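Local coordinates for ABC transporter, periplasmic solute-binding protein (Rhizobium meliloti, PDB 4WED) that probably binds a peptide or nickel-containing solute in the periplasm and passes it to an ABC importer in the membrane, at residues T37-I42 and S501-G506; R229-A234 and W247-T252; M64-V69 and D208-D213. All blocks are in the same frame, centred on the assembly; numbering follows the deposited sequence.

Contacts 1 and 2 are neighbours, with centres 13 Å apart, and they share a seam: the carbonyl O of Ala41, on the strand of contact 1, lies 3.7 Å from CB of Ala249 in contact 2, while CB of Ala41 packs on CD of Arg231. Along the chain, contact 1 joins residues near the two ends of the modelled protein, and contacts 2 and 3 are both nested within the loop it closes. Contact 3 stands apart, its centre 21 Å from that of contact 1 and 29 Å from that of contact 2. The side chain of its Glu66 is about 8 Å from the bound sodium ion, which Asp62 and Asp515 hold; Leu38 of contact 1 is about 12 Å from it.

Contact 1 (T37-I42 and S501-G506); sequences TLRVAI and SKRVQG
The edge strand 37-42 of a mixed four-stranded sheet meets a type I beta turn, Ser501 to Val504, through Thr37, Leu38 and Arg39 on one side and Arg503 and Val504 on the other. The turn is closed by Val504 N and Ser501 O, 3.2 Å apart, and presents Arg503 to the strand. CG of Arg503 sits between its backbone N and carbonyl carbon (chi1 81°), and an extended chain beyond CG carries the guanidinium across to the strand backbone. There NH2 of Arg503 meets Thr37 O edge-on at 2.7 Å, but the N-H points poorly at the oxygen (123°) and the bond is weak. The Arg39 side chain, bent at chi2, crosses that of Arg503 at about a right angle and brings its NH1 over one guanidinium face. Arg39 NE and Arg503 NH2, both donors and not bonded to each other, come within 3.3 Å; the guanidinium planes are 29° apart. Each guanidinium has its stronger partner elsewhere: Arg503 NE in a salt bridge with Asp241 OD1, Arg39 NH2 on Gly238 O. Asp241, whose OD2 also takes Arg39 N, probably eases the charge build-up. Below this polar layer CD1 of Leu38 touches CG2 of Val504 at 4.3 Å. Strand 37-42 pairs in parallel with strand 219-224, Ser501 packs on helix 228-237, and Val504 rests on Leu523 of the short strand 522-523, near the C-terminus.

Contact 2 (R229-A234 and W247-T252); sequences RSRVAA and WIAPLT
Arg231 NH2 donates to the carbonyl O of Pro250 at 2.9 Å along an almost straight line (N-H...O 174°), with the oxygen at the guanidinium edge and in its plane. The donor meets the carbonyl well off its axis, at a C=O...N angle of 134°. A bend at chi3 (-69°) turns the guanidinium so that one face lies against CA of Ala249, while CB of Ala249 touches Arg231 NE at 3.6 Å and Arg231 CD at 3.7 Å. The ring atom CD of Pro250 closes on Arg231 NH2 at 3.5 Å. The other terminal nitrogen, NH1, bonds to Ile225 O and weakly to Pro226 O; carbonyls of the turn before the helix and of the loop after it thus hold the two terminal nitrogens and limit the group's rotation. NE is buried against the alanine methyl with no hydrogen-bonding partner. Arg231 belongs to helix 228-237, which follows strand 219-224; the chain then passes through strand 242-244 into the loop 247-252 that folds back on the helix. That loop ends at Thr252, at the N-cap of helix 253-261; the threonine side chain caps a backbone N and the threonine N bonds to Glu255 OE2, much as in a capping box. Beside the arginine, at the next residue of the helix, the contact is apolar: CG2 of Val232 meets CD1 of Leu251 at 4.4 Å, and both side chains also lie on Leu259 of helix 253-261.

Contact 3 (M64-V69 and D208-D213); sequences MFEPLV and DGYWGD. With FMT (formic acid), chain C.
Glu66 reaches from one loop to two aromatic side chains of another, giving one carboxylate oxygen to each. Trp211 NE1 donates to Glu66 OE1 at 2.9 Å with an N-H...O angle of 159°, and Tyr210 OH donates to Glu66 OE2 at 2.6 Å. Both donors come to the syn sides of the oxygens, a little out of the carboxylate plane. The reach comes from a glutamate chain extended beyond CG (chi2 180°), which brings the carboxylate to the edges of both rings; its plane is turned 48° from that of Tyr210. A further bond joins Glu66 OE1 to Thr189 OG1, so OE1 has two partners, and the negative charge of this buried group is probably spread over its donors. The rings also pack together, with Tyr210 OH 3.8 Å above one face of the Trp211 ring, offset toward its rim. An alanine in place of Glu66 would remove the carboxylate and would probably leave Trp211 NE1 and Tyr210 OH without their acceptor, with both rings freer to turn. Away from the carboxylate, beside the tyrosine hydroxyl, the contact is looser. A formic acid molecule, probably from the crystallisation liquor, has its C 3.6 Å from Tyr210 OH and its O1 3.3 Å from Asp213 N in a weak bond, beside the exposed Asp213. This is a loop-to-loop tie through a buried carboxylate: it joins the residues leading into strand 69-71 to the connection between strands 201-206 and 219-224, in a fold consistent with type 2 periplasmic binding proteins.

Contact 1 (T37-I42 and S501-G506)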
ATOM      1  N   THR A  37      14.598  11.932  23.250  1.00 79.91           N
ATOM      2  CA  THR A  37      15.119  11.370  22.036  1.00 80.58           C
ATOM      3  C   THR A  37      14.358  10.105  21.701  1.00 77.17           C
ATOM      4  O   THR A  37      14.393   9.146  22.431  1.00 74.81           O
ATOM      5  CB  THR A  37      16.602  11.031  22.207  1.00 86.34           C
ATOM      6  OG1 THR A  37      17.346  12.251  22.348  1.00 93.32           O
ATOM      7  CG2 THR A  37      17.128  10.253  21.011  1.00 86.52           C
ATOM      8  N   LEU A  38      13.695  10.096  20.558  1.00 74.98           N
ATOM      9  CA  LEU A  38      13.004   8.906  20.117  1.00 73.48           C
ATOM     10  C   LEU A  38      13.946   8.081  19.250  1.00 74.48           C
ATOM     11  O   LEU A  38      14.523   8.595  18.298  1.00 74.01           O
ATOM     12  CB  LEU A  38      11.744   9.282  19.339  1.00 70.72           C
ATOM     13  CG  LEU A  38      11.102   8.146  18.547  1.00 69.88           C
ATOM     14  CD1 LEU A  38      10.470   7.162  19.523  1.00 71.96           C
ATOM     15  CD2 LEU A  38      10.069   8.665  17.567  1.00 69.22           C
ATOM     16  N   ARG A  39      14.072   6.793  19.545  1.00 77.10           N
ATOM     17  CA  ARG A  39      14.930   5.937  18.738  1.00 81.41           C
ATOM     18  C   ARG A  39      14.138   4.874  18.013  1.00 78.56           C
ATOM     19  O   ARG A  39      13.265   4.215  18.590  1.00 82.82           O
ATOM     20  CB  ARG A  39      16.100   5.343  19.526  1.00 88.79           C
ATOM     21  CG  ARG A  39      15.827   4.965  20.966  1.00 98.07           C
ATOM     22  CD  ARG A  39      16.652   5.760  21.964  1.00104.11           C
ATOM     23  NE  ARG A  39      16.089   5.710  23.317  1.00113.71           N
ATOM     24  CZ  ARG A  39      15.843   4.601  24.026  1.00120.23           C
ATOM     25  NH1 ARG A  39      15.346   4.700  25.251  1.00127.45           N
ATOM     26  NH2 ARG A  39      16.064   3.395  23.534  1.00122.56           N
ATOM     27  N   VAL A  40      14.459   4.731  16.729  1.00 74.39           N
ATOM     28  CA  VAL A  40      13.676   3.971  15.783  1.00 70.17           C
ATOM     29  C   VAL A  40      14.602   3.076  14.994  1.00 70.29           C
ATOM     30  O   VAL A  40      15.580   3.539  14.448  1.00 72.19           O
ATOM     31  CB  VAL A  40      12.980   4.944  14.815  1.00 72.81           C
ATOM     32  CG1 VAL A  40      12.400   4.228  13.602  1.00 71.89           C
ATOM     33  CG2 VAL A  40      11.915   5.735  15.564  1.00 70.93           C
ATOM     34  N   ALA A  41      14.292   1.792  14.917  1.00 69.93           N
ATOM     35  CA  ALA A  41      15.135   0.891  14.163  1.00 72.88           C
ATOM     36  C   ALA A  41      14.931   1.127  12.683  1.00 69.75           C
ATOM     37  O   ALA A  41      13.873   1.534  12.274  1.00 74.15           O
ATOM     38  CB  ALA A  41      14.852  -0.555  14.512  1.00 73.42           C
ATOM     39  N   ILE A  42      15.978   0.916  11.905  1.00 71.56           N
ATOM     40  CA  ILE A  42      15.890   0.779  10.464  1.00 71.59           C
ATOM     41  C   ILE A  42      16.796  -0.387  10.067  1.00 72.91           C
ATOM     42  O   ILE A  42      17.826  -0.634  10.698  1.00 77.63           O
ATOM     43  CB  ILE A  42      16.285   2.079   9.716  1.00 72.53           C
ATOM     44  CG1 ILE A  42      17.709   2.538  10.080  1.00 75.49           C
ATOM     45  CG2 ILE A  42      15.274   3.187  10.011  1.00 68.76           C
ATOM     46  CD1 ILE A  42      18.177   3.764   9.292  1.00 74.48           C
ATOM     47  N   SER A 501       8.123   0.940  23.074  1.00 74.86           N
ATOM     48  CA  SER A 501       8.457   0.751  24.465  1.00 76.84           C
ATOM     49  C   SER A 501       7.352   1.377  25.304  1.00 77.24           C
ATOM     50  O   SER A 501       6.499   2.121  24.800  1.00 76.39           O
ATOM     51  CB  SER A 501       9.828   1.348  24.788  1.00 77.37           C
ATOM     52  OG  SER A 501       9.959   2.672  24.333  1.00 75.10           O
ATOM     53  N   LYS A 502       7.387   1.047  26.583  1.00 77.37           N
ATOM     54  CA  LYS A 502       6.456   1.534  27.555  1.00 77.25           C
ATOM     55  C   LYS A 502       6.408   3.058  27.610  1.00 76.34           C
ATOM     56  O   LYS A 502       5.356   3.618  27.873  1.00 78.58           O
ATOM     57  CB  LYS A 502       6.820   0.975  28.943  1.00 78.57           C
ATOM     58  N   ARG A 503       7.525   3.740  27.391  1.00 76.09           N
ATOM     59  CA  ARG A 503       7.554   5.199  27.576  1.00 77.24           C
ATOM     60  C   ARG A 503       6.921   5.956  26.389  1.00 76.58           C
ATOM     61  O   ARG A 503       6.584   7.139  26.516  1.00 75.51           O
ATOM     62  CB  ARG A 503       8.982   5.712  27.877  1.00 79.24           C
ATOM     63  CG  ARG A 503       9.890   5.883  26.666  1.00 78.65           C
ATOM     64  CD  ARG A 503      11.348   6.163  27.037  1.00 82.35           C
ATOM     65  NE  ARG A 503      12.177   6.404  25.842  1.00 82.61           N
ATOM     66  CZ  ARG A 503      12.930   7.493  25.602  1.00 83.39           C
ATOM     67  NH1 ARG A 503      13.046   8.496  26.486  1.00 83.56           N
ATOM     68  NH2 ARG A 503      13.610   7.565  24.462  1.00 81.75           N
ATOM     69  N   VAL A 504       6.762   5.286  25.244  1.00 76.04           N
ATOM     70  CA  VAL A 504       6.120   5.924  24.088  1.00 74.82           C
ATOM     71  C   VAL A 504       4.584   6.025  24.238  1.00 73.16           C
ATOM     72  O   VAL A 504       3.856   5.008  24.290  1.00 73.48           O
ATOM     73  CB  VAL A 504       6.465   5.223  22.765  1.00 73.90           C
ATOM     74  CG1 VAL A 504       5.674   5.842  21.601  1.00 71.22           C
ATOM     75  CG2 VAL A 504       7.960   5.302  22.506  1.00 72.57           C
ATOM     76  N   GLN A 505       4.114   7.267  24.324  1.00 69.86           N
ATOM     77  CA  GLN A 505       2.701   7.551  24.274  1.00 68.33           C
ATOM     78  C   GLN A 505       2.397   8.197  22.956  1.00 64.37           C
ATOM     79  O   GLN A 505       3.256   8.820  22.310  1.00 62.40           O
ATOM     80  CB  GLN A 505       2.317   8.504  25.370  1.00 71.98           C
ATOM     81  CG  GLN A 505       2.552   7.945  26.759  1.00 79.03           C
ATOM     82  CD  GLN A 505       1.788   8.731  27.806  1.00 84.42           C
ATOM     83  OE1 GLN A 505       1.936   9.951  27.922  1.00 85.84           O
ATOM     84  NE2 GLN A 505       0.941   8.043  28.555  1.00 90.53           N
ATOM     85  N   GLY A 506       1.161   8.054  22.554  1.00 62.24           N
ATOM     86  CA  GLY A 506       0.699   8.762  21.384  1.00 61.23           C
ATOM     87  C   GLY A 506       1.093   8.105  20.097  1.00 58.95           C
ATOM     88  O   GLY A 506       0.970   8.725  19.054  1.00 58.45           O
TER

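Contact 2 (R229-A234 and W247-T252)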
ATOM      1  N   ARG A 229      16.194 -10.585  14.584  1.00 89.25           N
ATOM      2  CA  ARG A 229      16.449 -11.072  15.949  1.00 90.63           C
ATOM      3  C   ARG A 229      16.990  -9.937  16.831  1.00 90.03           C
ATOM      4  O   ARG A 229      16.532  -9.751  17.962  1.00 94.46           O
ATOM      5  CB  ARG A 229      17.401 -12.284  15.948  1.00 91.07           C
ATOM      6  N   SER A 230      17.947  -9.174  16.305  1.00 88.42           N
ATOM      7  CA  SER A 230      18.560  -8.062  17.044  1.00 89.03           C
ATOM      8  C   SER A 230      17.561  -6.961  17.386  1.00 85.90           C
ATOM      9  O   SER A 230      17.548  -6.399  18.480  1.00 85.58           O
ATOM     10  CB  SER A 230      19.695  -7.445  16.225  1.00 91.80           C
ATOM     11  OG  SER A 230      20.786  -8.344  16.052  1.00 96.07           O
ATOM     12  N   ARG A 231      16.707  -6.659  16.422  1.00 87.26           N
ATOM     13  CA  ARG A 231      15.698  -5.610  16.580  1.00 79.96           C
ATOM     14  C   ARG A 231      14.774  -5.887  17.782  1.00 78.90           C
ATOM     15  O   ARG A 231      14.552  -5.016  18.631  1.00 77.58           O
ATOM     16  CB  ARG A 231      14.957  -5.438  15.268  1.00 76.66           C
ATOM     17  CG  ARG A 231      15.889  -4.977  14.133  1.00 77.20           C
ATOM     18  CD  ARG A 231      15.210  -4.223  12.995  1.00 71.71           C
ATOM     19  NE  ARG A 231      14.340  -5.102  12.220  1.00 73.42           N
ATOM     20  CZ  ARG A 231      14.707  -5.854  11.181  1.00 75.79           C
ATOM     21  NH1 ARG A 231      15.951  -5.863  10.727  1.00 75.56           N
ATOM     22  NH2 ARG A 231      13.792  -6.606  10.576  1.00 76.90           N
ATOM     23  N   VAL A 232      14.311  -7.125  17.877  1.00 79.67           N
ATOM     24  CA  VAL A 232      13.511  -7.589  19.014  1.00 81.27           C
ATOM     25  C   VAL A 232      14.237  -7.408  20.352  1.00 82.05           C
ATOM     26  O   VAL A 232      13.684  -6.847  21.305  1.00 81.12           O
ATOM     27  CB  VAL A 232      13.130  -9.086  18.825  1.00 83.26           C
ATOM     28  CG1 VAL A 232      12.512  -9.679  20.080  1.00 82.61           C
ATOM     29  CG2 VAL A 232      12.175  -9.229  17.638  1.00 78.95           C
ATOM     30  N   ALA A 233      15.472  -7.885  20.403  1.00 84.37           N
ATOM     31  CA  ALA A 233      16.315  -7.760  21.600  1.00 89.01           C
ATOM     32  C   ALA A 233      16.465  -6.314  22.007  1.00 89.84           C
ATOM     33  O   ALA A 233      16.301  -5.976  23.185  1.00 91.08           O
ATOM     34  CB  ALA A 233      17.686  -8.358  21.344  1.00 91.36           C
ATOM     35  N   ALA A 234      16.738  -5.456  21.015  1.00 90.13           N
ATOM     36  CA  ALA A 234      17.065  -4.049  21.277  1.00 87.72           C
ATOM     37  C   ALA A 234      15.928  -3.273  21.928  1.00 83.93           C
ATOM     38  O   ALA A 234      16.152  -2.350  22.722  1.00 83.35           O
ATOM     39  CB  ALA A 234      17.523  -3.378  20.008  1.00 83.57           C
ATOM     40  N   TRP A 247       8.972  -1.468   5.018  1.00 68.77           N
ATOM     41  CA  TRP A 247      10.114  -0.832   4.358  1.00 71.13           C
ATOM     42  C   TRP A 247      10.897   0.023   5.320  1.00 66.27           C
ATOM     43  O   TRP A 247      11.451   1.071   4.945  1.00 65.21           O
ATOM     44  CB  TRP A 247       9.634   0.012   3.163  1.00 74.03           C
ATOM     45  CG  TRP A 247       8.857  -0.816   2.243  1.00 78.98           C
ATOM     46  CD1 TRP A 247       7.555  -0.661   1.904  1.00 77.61           C
ATOM     47  CD2 TRP A 247       9.304  -2.009   1.615  1.00 91.74           C
ATOM     48  NE1 TRP A 247       7.168  -1.659   1.062  1.00 85.60           N
ATOM     49  CE2 TRP A 247       8.228  -2.503   0.862  1.00 98.62           C
ATOM     50  CE3 TRP A 247      10.529  -2.687   1.576  1.00 99.97           C
ATOM     51  CZ2 TRP A 247       8.331  -3.658   0.088  1.00110.06           C
ATOM     52  CZ3 TRP A 247      10.633  -3.827   0.806  1.00107.64           C
ATOM     53  CH2 TRP A 247       9.539  -4.309   0.080  1.00111.67           C
ATOM     54  N   ILE A 248      10.931  -0.413   6.566  1.00 64.37           N
ATOM     55  CA  ILE A 248      11.689   0.296   7.584  1.00 65.64           C
ATOM     56  C   ILE A 248      12.435  -0.752   8.423  1.00 67.04           C
ATOM     57  O   ILE A 248      13.651  -0.896   8.305  1.00 72.86           O
ATOM     58  CB  ILE A 248      10.744   1.199   8.416  1.00 62.74           C
ATOM     59  CG1 ILE A 248      10.098   2.285   7.521  1.00 60.27           C
ATOM     60  CG2 ILE A 248      11.465   1.821   9.591  1.00 61.51           C
ATOM     61  CD1 ILE A 248       8.883   2.931   8.158  1.00 59.21           C
ATOM     62  N   ALA A 249      11.707  -1.505   9.228  1.00 64.05           N
ATOM     63  CA  ALA A 249      12.314  -2.532  10.089  1.00 67.89           C
ATOM     64  C   ALA A 249      11.279  -3.618  10.364  1.00 64.98           C
ATOM     65  O   ALA A 249      10.701  -3.653  11.441  1.00 62.35           O
ATOM     66  CB  ALA A 249      12.806  -1.916  11.393  1.00 66.92           C
ATOM     67  N   PRO A 250      11.037  -4.500   9.373  1.00 65.31           N
ATOM     68  CA  PRO A 250       9.932  -5.419   9.475  1.00 64.44           C
ATOM     69  C   PRO A 250       9.945  -6.247  10.769  1.00 66.07           C
ATOM     70  O   PRO A 250      10.982  -6.487  11.366  1.00 61.77           O
ATOM     71  CB  PRO A 250      10.115  -6.333   8.262  1.00 66.68           C
ATOM     72  CG  PRO A 250      10.952  -5.562   7.322  1.00 67.16           C
ATOM     73  CD  PRO A 250      11.883  -4.815   8.211  1.00 68.08           C
ATOM     74  N   LEU A 251       8.765  -6.692  11.149  1.00 67.24           N
ATOM     75  CA  LEU A 251       8.563  -7.386  12.385  1.00 71.76           C
ATOM     76  C   LEU A 251       7.485  -8.410  12.092  1.00 73.78           C
ATOM     77  O   LEU A 251       6.313  -8.055  12.005  1.00 72.21           O
ATOM     78  CB  LEU A 251       8.083  -6.358  13.386  1.00 72.69           C
ATOM     79  CG  LEU A 251       7.657  -6.796  14.766  1.00 75.27           C
ATOM     80  CD1 LEU A 251       8.885  -7.099  15.590  1.00 78.82           C
ATOM     81  CD2 LEU A 251       6.853  -5.682  15.414  1.00 76.05           C
ATOM     82  N   THR A 252       7.865  -9.671  11.902  1.00 76.50           N
ATOM     83  CA  THR A 252       6.886 -10.719  11.568  1.00 77.16           C
ATOM     84  C   THR A 252       5.921 -10.927  12.715  1.00 77.38           C
ATOM     85  O   THR A 252       6.196 -10.512  13.856  1.00 74.95           O
ATOM     86  CB  THR A 252       7.473 -12.130  11.401  1.00 82.07           C
ATOM     87  OG1 THR A 252       7.815 -12.616  12.688  1.00 81.10           O
ATOM     88  CG2 THR A 252       8.699 -12.197  10.483  1.00 85.74           C
TER

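Contact 3 (M64-V69 and D208-D213)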
HETATM    1  N   MSE A  64      11.858  15.080   6.695  1.00 61.10           N
HETATM    2  CA  MSE A  64      12.173  16.472   6.367  1.00 65.15           C
HETATM    3  C   MSE A  64      11.583  16.934   5.077  1.00 60.86           C
HETATM    4  O   MSE A  64      11.592  18.129   4.802  1.00 68.51           O
HETATM    5  CB  MSE A  64      13.706  16.677   6.312  1.00 71.38           C
HETATM    6  CG  MSE A  64      14.365  16.198   5.021  1.00 76.02           C
HETATM    7 SE   MSE A  64      14.609  14.235   4.985  1.00 95.03          SE
HETATM    8  CE  MSE A  64      16.047  14.196   6.357  1.00 77.68           C
ATOM      9  N   PHE A  65      11.108  16.023   4.241  1.00 58.61           N
ATOM     10  CA  PHE A  65      10.476  16.446   2.998  1.00 56.86           C
ATOM     11  C   PHE A  65       8.965  16.440   3.118  1.00 55.47           C
ATOM     12  O   PHE A  65       8.359  15.552   3.729  1.00 57.37           O
ATOM     13  CB  PHE A  65      11.031  15.667   1.789  1.00 55.47           C
ATOM     14  CG  PHE A  65      12.527  15.920   1.550  1.00 56.20           C
ATOM     15  CD1 PHE A  65      12.988  17.197   1.207  1.00 59.44           C
ATOM     16  CD2 PHE A  65      13.448  14.904   1.643  1.00 55.51           C
ATOM     17  CE1 PHE A  65      14.331  17.431   0.961  1.00 60.24           C
ATOM     18  CE2 PHE A  65      14.801  15.132   1.417  1.00 59.22           C
ATOM     19  CZ  PHE A  65      15.243  16.404   1.087  1.00 61.01           C
ATOM     20  N   GLU A  66       8.349  17.464   2.559  1.00 56.06           N
ATOM     21  CA  GLU A  66       6.905  17.570   2.609  1.00 56.01           C
ATOM     22  C   GLU A  66       6.324  17.689   1.239  1.00 57.14           C
ATOM     23  O   GLU A  66       6.957  18.237   0.340  1.00 60.84           O
ATOM     24  CB  GLU A  66       6.470  18.740   3.468  1.00 58.23           C
ATOM     25  CG  GLU A  66       6.525  18.440   4.955  1.00 59.92           C
ATOM     26  CD  GLU A  66       6.097  19.618   5.812  1.00 65.17           C
ATOM     27  OE1 GLU A  66       6.577  20.725   5.477  1.00 65.88           O
ATOM     28  OE2 GLU A  66       5.311  19.442   6.809  1.00 64.33           O
ATOM     29  N   PRO A  67       5.113  17.133   1.053  1.00 55.09           N
ATOM     30  CA  PRO A  67       4.391  17.288  -0.212  1.00 52.41           C
ATOM     31  C   PRO A  67       3.417  18.480  -0.212  1.00 52.54           C
ATOM     32  O   PRO A  67       3.177  19.127   0.816  1.00 50.31           O
ATOM     33  CB  PRO A  67       3.581  15.996  -0.280  1.00 52.53           C
ATOM     34  CG  PRO A  67       3.197  15.791   1.156  1.00 53.67           C
ATOM     35  CD  PRO A  67       4.371  16.283   1.993  1.00 51.01           C
ATOM     36  N   LEU A  68       2.809  18.712  -1.369  1.00 51.61           N
ATOM     37  CA  LEU A  68       1.739  19.665  -1.470  1.00 54.13           C
ATOM     38  C   LEU A  68       0.534  19.228  -0.637  1.00 53.31           C
ATOM     39  O   LEU A  68      -0.058  20.032   0.101  1.00 52.75           O
ATOM     40  CB  LEU A  68       1.299  19.771  -2.939  1.00 56.87           C
ATOM     41  CG  LEU A  68       2.336  20.412  -3.841  1.00 54.23           C
ATOM     42  CD1 LEU A  68       1.951  20.170  -5.289  1.00 57.84           C
ATOM     43  CD2 LEU A  68       2.437  21.901  -3.565  1.00 52.75           C
ATOM     44  N   VAL A  69       0.158  17.963  -0.800  1.00 51.45           N
ATOM     45  CA  VAL A  69      -0.967  17.383  -0.065  1.00 52.20           C
ATOM     46  C   VAL A  69      -0.491  16.095   0.542  1.00 52.98           C
ATOM     47  O   VAL A  69       0.409  15.445   0.005  1.00 52.58           O
ATOM     48  CB  VAL A  69      -2.184  17.075  -0.971  1.00 54.37           C
ATOM     49  CG1 VAL A  69      -2.771  18.357  -1.499  1.00 56.14           C
ATOM     50  CG2 VAL A  69      -1.835  16.171  -2.142  1.00 51.98           C
ATOM     51  N   ASP A 208      13.184  24.358  14.126  1.00 84.25           N
ATOM     52  CA  ASP A 208      12.567  25.546  14.703  1.00 88.24           C
ATOM     53  C   ASP A 208      12.089  26.543  13.611  1.00 89.84           C
ATOM     54  O   ASP A 208      12.697  26.705  12.527  1.00 85.52           O
ATOM     55  CB  ASP A 208      13.574  26.166  15.689  1.00 96.92           C
ATOM     56  CG  ASP A 208      14.089  25.135  16.712  1.00 98.50           C
ATOM     57  OD1 ASP A 208      13.259  24.320  17.196  1.00102.94           O
ATOM     58  OD2 ASP A 208      15.299  25.106  17.008  1.00 96.71           O
ATOM     59  N   GLY A 209      10.962  27.190  13.857  1.00 89.85           N
ATOM     60  CA  GLY A 209      10.316  27.902  12.755  1.00 88.55           C
ATOM     61  C   GLY A 209       9.838  26.951  11.664  1.00 82.10           C
ATOM     62  O   GLY A 209       9.661  27.364  10.531  1.00 82.66           O
ATOM     63  N   TYR A 210       9.669  25.672  11.999  1.00 77.61           N
ATOM     64  CA  TYR A 210       8.831  24.772  11.209  1.00 75.83           C
ATOM     65  C   TYR A 210       7.450  25.355  11.258  1.00 74.59           C
ATOM     66  O   TYR A 210       7.017  25.860  12.286  1.00 79.31           O
ATOM     67  CB  TYR A 210       8.780  23.359  11.783  1.00 71.84           C
ATOM     68  CG  TYR A 210       7.757  22.441  11.099  1.00 68.98           C
ATOM     69  CD1 TYR A 210       7.765  22.249   9.731  1.00 66.14           C
ATOM     70  CD2 TYR A 210       6.796  21.758  11.847  1.00 65.45           C
ATOM     71  CE1 TYR A 210       6.824  21.439   9.111  1.00 62.75           C
ATOM     72  CE2 TYR A 210       5.859  20.948  11.240  1.00 62.08           C
ATOM     73  CZ  TYR A 210       5.884  20.781   9.885  1.00 62.01           C
ATOM     74  OH  TYR A 210       4.952  19.956   9.332  1.00 59.70           O
ATOM     75  N   TRP A 211       6.767  25.284  10.139  1.00 69.80           N
ATOM     76  CA  TRP A 211       5.513  25.982   9.995  1.00 70.83           C
ATOM     77  C   TRP A 211       4.362  25.387  10.785  1.00 70.73           C
ATOM     78  O   TRP A 211       3.530  26.123  11.256  1.00 73.15           O
ATOM     79  CB  TRP A 211       5.142  26.057   8.522  1.00 69.84           C
ATOM     80  CG  TRP A 211       4.803  24.743   7.846  1.00 66.76           C
ATOM     81  CD1 TRP A 211       5.638  23.958   7.094  1.00 65.80           C
ATOM     82  CD2 TRP A 211       3.516  24.117   7.797  1.00 66.29           C
ATOM     83  NE1 TRP A 211       4.950  22.864   6.601  1.00 64.61           N
ATOM     84  CE2 TRP A 211       3.647  22.939   7.013  1.00 64.99           C
ATOM     85  CE3 TRP A 211       2.265  24.438   8.332  1.00 66.80           C
ATOM     86  CZ2 TRP A 211       2.576  22.083   6.758  1.00 64.50           C
ATOM     87  CZ3 TRP A 211       1.199  23.584   8.082  1.00 68.88           C
ATOM     88  CH2 TRP A 211       1.362  22.417   7.294  1.00 65.36           C
ATOM     89  N   GLY A 212       4.310  24.062  10.899  1.00 73.08           N
ATOM     90  CA  GLY A 212       3.182  23.339  11.508  1.00 71.98           C
ATOM     91  C   GLY A 212       3.480  22.998  12.955  1.00 74.52           C
ATOM     92  O   GLY A 212       4.295  23.673  13.581  1.00 81.56           O
ATOM     93  N   ASP A 213       2.827  21.965  13.487  1.00 72.39           N
ATOM     94  CA  ASP A 213       3.042  21.529  14.882  1.00 70.66           C
ATOM     95  C   ASP A 213       4.387  20.829  15.041  1.00 71.90           C
ATOM     96  O   ASP A 213       4.759  19.942  14.239  1.00 71.77           O
ATOM     97  CB  ASP A 213       1.948  20.557  15.362  1.00 69.52           C
ATOM     98  CG  ASP A 213       0.531  21.142  15.277  1.00 70.82           C
ATOM     99  OD1 ASP A 213       0.238  22.199  15.888  1.00 73.43           O
ATOM    100  OD2 ASP A 213      -0.303  20.515  14.616  1.00 66.93           O
TER
HETATM  101  C   FMT C 602       1.427  19.803  10.185  1.00 87.78           C
HETATM  102  O1  FMT C 602       1.264  19.961  11.377  1.00 81.88           O
HETATM  103  O2  FMT C 602       1.113  18.647   9.622  1.00 79.39           O